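Local coordinates for AAEL008620-PA odorant-binding protein (Aedes aegypti, PDB 5V13) that specifically binds juvenile hormone, here juvenile hormone III, in the hemolymph of the mosquito, as a member of the odorant-binding protein family, at residues E85-Q90 and N127-F132; K106-P111 and A134-T139. All blocks are in the same frame, centred on the assembly; numbering follows the deposited sequence.

Contact 1. Residues E85-Q90 and N127-F132; sequences ERFVLQ and NKYATF. With JH3 (methyl (2E,6E)-9-[(2R)-3,3-dimethyloxiran-2-yl]-3,7-dimethylnona-2,6-dienoate), chain E.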
ATOM      1  N   GLU B  85      25.525 -15.845  -7.442  1.00 18.43           N
ATOM      2  CA  GLU B  85      24.537 -15.426  -8.434  1.00 13.84           C
ATOM      3  C   GLU B  85      23.267 -14.894  -7.787  1.00 14.21           C
ATOM      4  O   GLU B  85      22.544 -14.107  -8.413  1.00 16.72           O
ATOM      5  CB  GLU B  85      24.226 -16.593  -9.386  1.00 14.57           C
ATOM      6  CG  GLU B  85      23.268 -17.658  -8.831  1.00 17.50           C
ATOM      7  CD  GLU B  85      23.920 -18.661  -7.872  1.00 20.11           C
ATOM      8  OE1 GLU B  85      23.203 -19.580  -7.423  1.00 20.70           O
ATOM      9  OE2 GLU B  85      25.134 -18.544  -7.571  1.00 20.21           O
ATOM     10  N   ARG B  86      22.978 -15.297  -6.545  1.00 12.55           N
ATOM     11  CA  ARG B  86      21.793 -14.782  -5.855  1.00 12.58           C
ATOM     12  C   ARG B  86      22.018 -13.364  -5.354  1.00 13.96           C
ATOM     13  O   ARG B  86      21.087 -12.547  -5.368  1.00 11.86           O
ATOM     14  CB  ARG B  86      21.400 -15.732  -4.718  1.00 11.28           C
ATOM     15  CG  ARG B  86      20.997 -17.102  -5.307  1.00 16.24           C
ATOM     16  CD  ARG B  86      20.493 -18.105  -4.286  1.00 17.10           C
ATOM     17  NE  ARG B  86      20.117 -19.342  -4.979  1.00 13.86           N
ATOM     18  CZ  ARG B  86      19.791 -20.480  -4.370  1.00 22.99           C
ATOM     19  NH1 ARG B  86      19.804 -20.556  -3.044  1.00 16.30           N
ATOM     20  NH2 ARG B  86      19.456 -21.546  -5.086  1.00 23.55           N
ATOM     21  N   PHE B  87      23.246 -13.046  -4.925  1.00 14.26           N
ATOM     22  CA  PHE B  87      23.578 -11.650  -4.638  1.00 14.25           C
ATOM     23  C   PHE B  87      23.452 -10.783  -5.892  1.00 16.01           C
ATOM     24  O   PHE B  87      22.974  -9.651  -5.816  1.00 16.62           O
ATOM     25  CB  PHE B  87      24.993 -11.544  -4.062  1.00 14.20           C
ATOM     26  CG  PHE B  87      25.127 -12.113  -2.675  1.00 14.10           C
ATOM     27  CD1 PHE B  87      25.443 -13.455  -2.480  1.00 13.21           C
ATOM     28  CD2 PHE B  87      24.939 -11.303  -1.562  1.00 12.28           C
ATOM     29  CE1 PHE B  87      25.574 -13.973  -1.181  1.00 15.06           C
ATOM     30  CE2 PHE B  87      25.066 -11.811  -0.270  1.00 16.49           C
ATOM     31  CZ  PHE B  87      25.383 -13.147  -0.078  1.00 15.70           C
ATOM     32  N   VAL B  88      23.871 -11.306  -7.049  1.00 14.31           N
ATOM     33  CA  VAL B  88      23.740 -10.565  -8.305  1.00 14.21           C
ATOM     34  C   VAL B  88      22.274 -10.324  -8.625  1.00 18.81           C
ATOM     35  O   VAL B  88      21.872  -9.217  -9.016  1.00 18.56           O
ATOM     36  CB  VAL B  88      24.446 -11.310  -9.452  1.00 15.89           C
ATOM     37  CG1 VAL B  88      24.036 -10.712 -10.819  1.00 21.05           C
ATOM     38  CG2 VAL B  88      25.947 -11.226  -9.285  1.00 18.32           C
ATOM     39  N   LEU B  89      21.448 -11.363  -8.478  1.00 16.39           N
ATOM     40  CA  LEU B  89      20.033 -11.214  -8.790  1.00 17.97           C
ATOM     41  C   LEU B  89      19.370 -10.230  -7.836  1.00 17.44           C
ATOM     42  O   LEU B  89      18.508  -9.441  -8.245  1.00 16.88           O
ATOM     43  CB  LEU B  89      19.344 -12.584  -8.765  1.00 21.12           C
ATOM     44  CG  LEU B  89      17.987 -12.682  -9.471  1.00 23.06           C
ATOM     45  CD1 LEU B  89      18.115 -12.583 -11.013  1.00 22.72           C
ATOM     46  CD2 LEU B  89      17.241 -13.948  -9.044  1.00 15.77           C
ATOM     47  N   GLN B  90      19.787 -10.233  -6.563  1.00 14.46           N
ATOM     48  CA  GLN B  90      19.264  -9.258  -5.609  1.00 14.39           C
ATOM     49  C   GLN B  90      19.643  -7.837  -6.004  1.00 15.30           C
ATOM     50  O   GLN B  90      18.814  -6.921  -5.921  1.00 16.89           O
ATOM     51  CB  GLN B  90      19.781  -9.554  -4.199  1.00 14.32           C
ATOM     52  CG  GLN B  90      19.097  -8.744  -3.087  1.00 11.38           C
ATOM     53  CD  GLN B  90      17.736  -9.325  -2.706  1.00 12.47           C
ATOM     54  OE1 GLN B  90      17.472 -10.503  -2.925  1.00 11.72           O
ATOM     55  NE2 GLN B  90      16.860  -8.487  -2.143  1.00 15.21           N
ATOM     56  N   ASN B 127      34.027 -15.818   7.719  1.00 19.72           N
ATOM     57  CA  ASN B 127      35.304 -15.469   7.100  1.00 20.42           C
ATOM     58  C   ASN B 127      35.232 -15.493   5.578  1.00 23.06           C
ATOM     59  O   ASN B 127      35.872 -14.673   4.907  1.00 18.99           O
ATOM     60  CB  ASN B 127      36.390 -16.409   7.600  1.00 20.88           C
ATOM     61  CG  ASN B 127      36.786 -16.089   9.007  1.00 25.94           C
ATOM     62  OD1 ASN B 127      36.448 -15.018   9.522  1.00 26.64           O
ATOM     63  ND2 ASN B 127      37.500 -16.998   9.645  1.00 29.75           N
ATOM     64  N   LYS B 128      34.460 -16.424   5.014  1.00 15.62           N
ATOM     65  CA  LYS B 128      34.343 -16.484   3.561  1.00 18.72           C
ATOM     66  C   LYS B 128      33.594 -15.269   3.020  1.00 16.84           C
ATOM     67  O   LYS B 128      33.927 -14.758   1.946  1.00 21.21           O
ATOM     68  CB  LYS B 128      33.661 -17.800   3.159  1.00 17.09           C
ATOM     69  CG  LYS B 128      33.337 -17.942   1.663  1.00 16.50           C
ATOM     70  CD  LYS B 128      34.574 -17.672   0.787  1.00 28.10           C
ATOM     71  CE  LYS B 128      35.194 -18.950   0.253  1.00 44.08           C
ATOM     72  NZ  LYS B 128      36.339 -18.670  -0.670  1.00 46.56           N
ATOM     73  N   TYR B 129      32.626 -14.759   3.775  1.00 17.14           N
ATOM     74  CA  TYR B 129      31.844 -13.596   3.361  1.00 13.42           C
ATOM     75  C   TYR B 129      32.619 -12.282   3.482  1.00 14.07           C
ATOM     76  O   TYR B 129      32.233 -11.283   2.857  1.00 15.65           O
ATOM     77  CB  TYR B 129      30.588 -13.554   4.225  1.00 17.14           C
ATOM     78  CG  TYR B 129      29.469 -12.616   3.813  1.00 12.87           C
ATOM     79  CD1 TYR B 129      28.960 -12.617   2.517  1.00 13.74           C
ATOM     80  CD2 TYR B 129      28.866 -11.795   4.752  1.00 13.53           C
ATOM     81  CE1 TYR B 129      27.898 -11.771   2.160  1.00 12.65           C
ATOM     82  CE2 TYR B 129      27.828 -10.959   4.412  1.00 11.47           C
ATOM     83  CZ  TYR B 129      27.347 -10.951   3.120  1.00 17.29           C
ATOM     84  OH  TYR B 129      26.295 -10.127   2.798  1.00 13.07           O
ATOM     85  N   ALA B 130      33.697 -12.255   4.272  1.00 16.71           N
ATOM     86  CA  ALA B 130      34.207 -10.994   4.814  1.00 19.39           C
ATOM     87  C   ALA B 130      34.657 -10.026   3.722  1.00 20.51           C
ATOM     88  O   ALA B 130      34.301  -8.841   3.755  1.00 18.66           O
ATOM     89  CB  ALA B 130      35.348 -11.275   5.795  1.00 22.31           C
ATOM     90  N   THR B 131      35.441 -10.504   2.741  1.00 16.05           N
ATOM     91  CA  THR B 131      35.997  -9.598   1.731  1.00 18.98           C
ATOM     92  C   THR B 131      34.892  -8.972   0.882  1.00 17.65           C
ATOM     93  O   THR B 131      34.870  -7.755   0.654  1.00 22.19           O
ATOM     94  CB  THR B 131      36.999 -10.336   0.834  1.00 22.58           C
ATOM     95  OG1 THR B 131      38.137 -10.754   1.604  1.00 19.27           O
ATOM     96  CG2 THR B 131      37.489  -9.428  -0.285  1.00 16.96           C
ATOM     97  N   PHE B 132      33.961  -9.800   0.404  1.00 15.59           N
ATOM     98  CA  PHE B 132      32.833  -9.295  -0.374  1.00 15.85           C
ATOM     99  C   PHE B 132      32.011  -8.300   0.432  1.00 13.80           C
ATOM    100  O   PHE B 132      31.583  -7.257  -0.082  1.00 16.78           O
ATOM    101  CB  PHE B 132      31.963 -10.477  -0.819  1.00 13.76           C
ATOM    102  CG  PHE B 132      30.762 -10.089  -1.640  1.00 19.05           C
ATOM    103  CD1 PHE B 132      30.900  -9.757  -2.977  1.00 16.11           C
ATOM    104  CD2 PHE B 132      29.482 -10.111  -1.084  1.00 19.23           C
ATOM    105  CE1 PHE B 132      29.791  -9.406  -3.736  1.00 16.91           C
ATOM    106  CE2 PHE B 132      28.368  -9.773  -1.836  1.00 21.06           C
ATOM    107  CZ  PHE B 132      28.518  -9.421  -3.171  1.00 15.78           C
TER
HETATM  108  C1  JH3 E 301      17.344  -5.475  11.790  1.00 19.20           C
HETATM  109  O2  JH3 E 301      17.056  -4.408  11.278  1.00 26.63           O
HETATM  110  O1  JH3 E 301      16.424  -6.035  12.746  1.00 26.28           O
HETATM  111  CM  JH3 E 301      15.189  -5.358  12.986  1.00 26.40           C
HETATM  112  C2  JH3 E 301      18.562  -6.248  11.480  1.00 17.52           C
HETATM  113  C3  JH3 E 301      19.549  -5.906  10.648  1.00 12.87           C
HETATM  114  C3' JH3 E 301      19.586  -4.622   9.866  1.00 17.41           C
HETATM  115  C4  JH3 E 301      20.674  -6.901  10.496  1.00 13.64           C
HETATM  116  C5  JH3 E 301      21.047  -7.013   9.021  1.00 16.25           C
HETATM  117  C6  JH3 E 301      21.819  -8.293   8.795  1.00 14.03           C
HETATM  118  C7  JH3 E 301      23.158  -8.344   8.768  1.00 15.23           C
HETATM  119  C7' JH3 E 301      23.984  -7.108   9.007  1.00 16.95           C
HETATM  120  C8  JH3 E 301      23.824  -9.690   8.522  1.00 19.48           C
HETATM  121  C9  JH3 E 301      24.638  -9.706   7.217  1.00 18.61           C
HETATM  122  CA  JH3 E 301      23.840  -9.196   6.020  1.00 16.96           C
HETATM  123  O3  JH3 E 301      24.529  -9.365   4.761  1.00 16.80           O
HETATM  124  CB  JH3 E 301      23.441 -10.260   4.998  1.00 17.52           C
HETATM  125  CB' JH3 E 301      22.110  -9.946   4.307  1.00 14.96           C
HETATM  126  CC  JH3 E 301      23.883 -11.704   5.185  1.00 20.65           C

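Contact 2. Residues K106-P111 and A134-T139; sequences KNNAEP and ATHHST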
ATOM      1  N   LYS B 106      28.602  -7.135  -9.612  1.00 16.00           N
ATOM      2  CA  LYS B 106      28.513  -8.211 -10.599  1.00 20.74           C
ATOM      3  C   LYS B 106      29.877  -8.829 -10.902  1.00 27.89           C
ATOM      4  O   LYS B 106      29.995 -10.055 -11.014  1.00 31.37           O
ATOM      5  CB  LYS B 106      27.884  -7.690 -11.884  1.00 24.88           C
ATOM      6  CG  LYS B 106      26.386  -7.504 -11.809  1.00 26.49           C
ATOM      7  CD  LYS B 106      25.857  -7.106 -13.170  1.00 27.86           C
ATOM      8  CE  LYS B 106      24.400  -6.731 -13.109  1.00 34.08           C
ATOM      9  NZ  LYS B 106      24.025  -5.985 -14.352  1.00 32.67           N
ATOM     10  N   ASN B 107      30.918  -8.003 -11.049  1.00 24.60           N
ATOM     11  CA  ASN B 107      32.238  -8.540 -11.375  1.00 22.45           C
ATOM     12  C   ASN B 107      32.873  -9.271 -10.192  1.00 25.23           C
ATOM     13  O   ASN B 107      33.644 -10.221 -10.391  1.00 23.24           O
ATOM     14  CB  ASN B 107      33.173  -7.421 -11.841  1.00 28.04           C
ATOM     15  CG  ASN B 107      32.690  -6.742 -13.112  1.00 35.60           C
ATOM     16  OD1 ASN B 107      31.823  -7.256 -13.814  1.00 37.32           O
ATOM     17  ND2 ASN B 107      33.252  -5.582 -13.410  1.00 40.21           N
ATOM     18  N   ASN B 108      32.577  -8.847  -8.965  1.00 20.27           N
ATOM     19  CA  ASN B 108      33.285  -9.353  -7.792  1.00 18.67           C
ATOM     20  C   ASN B 108      32.608 -10.541  -7.116  1.00 20.37           C
ATOM     21  O   ASN B 108      33.282 -11.279  -6.378  1.00 22.16           O
ATOM     22  CB  ASN B 108      33.447  -8.242  -6.753  1.00 23.19           C
ATOM     23  CG  ASN B 108      34.553  -7.265  -7.098  1.00 31.08           C
ATOM     24  OD1 ASN B 108      35.564  -7.625  -7.703  1.00 28.69           O
ATOM     25  ND2 ASN B 108      34.375  -6.020  -6.687  1.00 25.28           N
ATOM     26  N   ALA B 109      31.303 -10.736  -7.332  1.00 19.95           N
ATOM     27  CA  ALA B 109      30.551 -11.717  -6.551  1.00 16.19           C
ATOM     28  C   ALA B 109      31.141 -13.117  -6.680  1.00 19.98           C
ATOM     29  O   ALA B 109      31.449 -13.766  -5.670  1.00 19.18           O
ATOM     30  CB  ALA B 109      29.079 -11.710  -6.975  1.00 18.32           C
ATOM     31  N   GLU B 110      31.317 -13.600  -7.913  1.00 19.21           N
ATOM     32  CA  GLU B 110      31.839 -14.956  -8.083  1.00 19.57           C
ATOM     33  C   GLU B 110      33.275 -15.096  -7.589  1.00 18.96           C
ATOM     34  O   GLU B 110      33.546 -16.032  -6.813  1.00 19.36           O
ATOM     35  CB  GLU B 110      31.683 -15.402  -9.542  1.00 28.82           C
ATOM     36  CG  GLU B 110      32.002 -16.872  -9.761  1.00 43.52           C
ATOM     37  CD  GLU B 110      32.126 -17.236 -11.229  1.00 65.16           C
ATOM     38  OE1 GLU B 110      32.703 -18.306 -11.530  1.00 71.50           O
ATOM     39  OE2 GLU B 110      31.653 -16.451 -12.082  1.00 72.20           O
ATOM     40  N   PRO B 111      34.228 -14.224  -7.950  1.00 18.77           N
ATOM     41  CA  PRO B 111      35.595 -14.442  -7.449  1.00 22.68           C
ATOM     42  C   PRO B 111      35.722 -14.323  -5.938  1.00 26.46           C
ATOM     43  O   PRO B 111      36.453 -15.117  -5.330  1.00 21.13           O
ATOM     44  CB  PRO B 111      36.434 -13.384  -8.192  1.00 23.74           C
ATOM     45  CG  PRO B 111      35.484 -12.451  -8.811  1.00 24.84           C
ATOM     46  CD  PRO B 111      34.188 -13.188  -9.002  1.00 23.41           C
ATOM     47  N   ALA B 134      32.931  -6.403   2.932  1.00 16.18           N
ATOM     48  CA  ALA B 134      33.636  -5.145   3.166  1.00 23.18           C
ATOM     49  C   ALA B 134      33.674  -4.303   1.902  1.00 27.29           C
ATOM     50  O   ALA B 134      33.522  -3.077   1.960  1.00 30.60           O
ATOM     51  CB  ALA B 134      35.058  -5.412   3.678  1.00 22.70           C
ATOM     52  N   THR B 135      33.835  -4.953   0.751  1.00 18.12           N
ATOM     53  CA  THR B 135      34.003  -4.252  -0.511  1.00 20.52           C
ATOM     54  C   THR B 135      32.693  -3.682  -1.038  1.00 21.41           C
ATOM     55  O   THR B 135      32.713  -2.660  -1.736  1.00 20.03           O
ATOM     56  CB  THR B 135      34.635  -5.202  -1.539  1.00 20.88           C
ATOM     57  OG1 THR B 135      35.846  -5.753  -1.000  1.00 22.17           O
ATOM     58  CG2 THR B 135      34.960  -4.480  -2.850  1.00 26.12           C
ATOM     59  N   HIS B 136      31.550  -4.310  -0.710  1.00 20.53           N
ATOM     60  CA  HIS B 136      30.253  -3.899  -1.241  1.00 22.36           C
ATOM     61  C   HIS B 136      29.244  -3.617  -0.135  1.00 19.13           C
ATOM     62  O   HIS B 136      28.040  -3.769  -0.335  1.00 20.80           O
ATOM     63  CB  HIS B 136      29.720  -4.952  -2.213  1.00 17.26           C
ATOM     64  CG  HIS B 136      30.615  -5.150  -3.391  1.00 23.59           C
ATOM     65  ND1 HIS B 136      30.712  -4.226  -4.410  1.00 24.50           N
ATOM     66  CD2 HIS B 136      31.507  -6.126  -3.682  1.00 22.60           C
ATOM     67  CE1 HIS B 136      31.601  -4.641  -5.295  1.00 23.80           C
ATOM     68  NE2 HIS B 136      32.095  -5.794  -4.880  1.00 25.78           N
ATOM     69  N   HIS B 137      29.738  -3.183   1.025  1.00 19.72           N
ATOM     70  CA  HIS B 137      28.920  -3.002   2.222  1.00 22.49           C
ATOM     71  C   HIS B 137      27.649  -2.197   1.944  1.00 17.31           C
ATOM     72  O   HIS B 137      26.531  -2.661   2.196  1.00 14.39           O
ATOM     73  CB  HIS B 137      29.779  -2.317   3.295  1.00 21.39           C
ATOM     74  CG  HIS B 137      29.084  -2.128   4.604  1.00 32.14           C
ATOM     75  ND1 HIS B 137      28.373  -0.988   4.909  1.00 39.37           N
ATOM     76  CD2 HIS B 137      28.999  -2.929   5.693  1.00 37.88           C
ATOM     77  CE1 HIS B 137      27.872  -1.098   6.128  1.00 41.68           C
ATOM     78  NE2 HIS B 137      28.239  -2.265   6.624  1.00 38.02           N
ATOM     79  N   SER B 138      27.804  -0.973   1.439  1.00 19.26           N
ATOM     80  CA  SER B 138      26.640  -0.096   1.299  1.00 17.29           C
ATOM     81  C   SER B 138      25.696  -0.573   0.202  1.00 17.58           C
ATOM     82  O   SER B 138      24.485  -0.317   0.276  1.00 17.22           O
ATOM     83  CB  SER B 138      27.094   1.340   1.027  1.00 27.53           C
ATOM     84  OG  SER B 138      27.748   1.431  -0.225  1.00 31.42           O
ATOM     85  N   THR B 139      26.223  -1.270  -0.813  1.00 16.78           N
ATOM     86  CA  THR B 139      25.363  -1.841  -1.850  1.00 17.52           C
ATOM     87  C   THR B 139      24.535  -3.001  -1.297  1.00 16.54           C
ATOM     88  O   THR B 139      23.333  -3.082  -1.548  1.00 15.41           O
ATOM     89  CB  THR B 139      26.212  -2.300  -3.042  1.00 18.02           C
ATOM     90  OG1 THR B 139      26.870  -1.171  -3.634  1.00 20.60           O
ATOM     91  CG2 THR B 139      25.363  -2.997  -4.100  1.00 16.81           C
TER

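Contact 1. Residues E85-Q90 and N127-F132
Phe87 of helix 84-94 meets Tyr129 and Phe132 of helix 122-135, and the three rings form a buried aromatic cluster in this mainly helical odorant-binding protein domain, beside the juvenile hormone pocket. Phe87 can be traced outward from CB, which points toward helix 122-135. Its CG sits beside the backbone N, opposite the carbonyl carbon (chi1 -70°), which sends the ring across the gap. Phe87 CG lies 4.1 Å from Phe132 CE2. One atom further, the ring is nearer to that same carbon, with 3.8 Å between Phe87 CD2 and Phe132 CE2. The far end of the ring then changes partner: Phe87 CE2 stands 3.7 Å from Tyr129 OH, and Phe87 CZ at the tip comes to 3.6 Å from Tyr129 CE1.

The two neighbours are turned differently against Phe87. Phe132 presents its edge to the Phe87 face, a T-shaped pair with ring planes at 71°. Tyr129 is merely inclined, its plane at 37° to that of Phe87. Its CB bond is not aimed at helix 84-94; CG lies anti to the backbone N, and the length of the ring carries CE1 and OH up to Phe87. Phe82 and Tyr133 also meet the Tyr129 ring, while Leu74, Leu113 and Met143 pack on Phe87. Contacts with Phe87, Phe82 and Tyr133 probably limit how the phenol can turn and so steady its hydroxyl. Phe87 is thus a second-shell residue: it touches the tyrosine that touches the hormone. The bond to the hormone is made at the edge of the phenol, near its plane, where Tyr129 OH donates a hydrogen bond to the epoxide oxygen O3 of JH3 across 2.7 Å.

Contact 2. Residues K106-P111 and A134-T139
His136 NE2 accepts a hydrogen bond from Asn108 ND2 at 2.9 Å, nearly straight, with an N-H...N angle of 160°. The donor nitrogen lies close to the imidazole plane, at the ring edge, and NE2 in turn lies close to the amide plane of Asn108, although the two flat groups are twisted 49° apart. An imidazole that accepts at NE2 would probably be neutral, with its proton on ND1.

The aliphatic CB of Asn108 also comes within 3.4 Å of His136 NE2. Thr135 gives the ring a second neighbour. Its methyl CG2 stands 3.7 Å above one face of the His136 imidazole, displaced toward the rim, and Thr135 CG2 also brushes Asn108 ND2 at 4.2 Å. The threonine hydroxyl faces a different partner, as OG1 is hydrogen-bonded to Thr131 O one turn earlier.

His136 sits at the break between two helices. It is the first residue to leave helical geometry after helix 122-135 and takes the N-cap position of helix 137-143. The bond to Asn108 therefore ties the junction of these two helices to the C-terminal half of helix 99-113; Ala104, one turn earlier on that helix, also packs on the histidine, while the ring of Phe132 meets it from within helix 122-135.

In the fold
The centres of contacts 1 and 2 lie about 6 Å apart, on the same side of the chain's centre. Their segments alternate along the sequence, 85-90, 106-111, 127-132, 134-139, so successive helices 84-94 and 99-113 each reach helix 122-135 or its junction with helix 137-143. The contacts also touch directly: Phe132 CE1 of contact 1 packs at 3.7 Å from Ala109 CA of contact 2, and Val88 rests on Ala109. Contact 1 reaches the hormone itself. The side chain of His136 is about 10 Å from the bound JH3. Helix 122-135, which carries the hormone-binding Tyr129, is thus met by both preceding helices, consistent with a continuous packed wall on that side of the pocket.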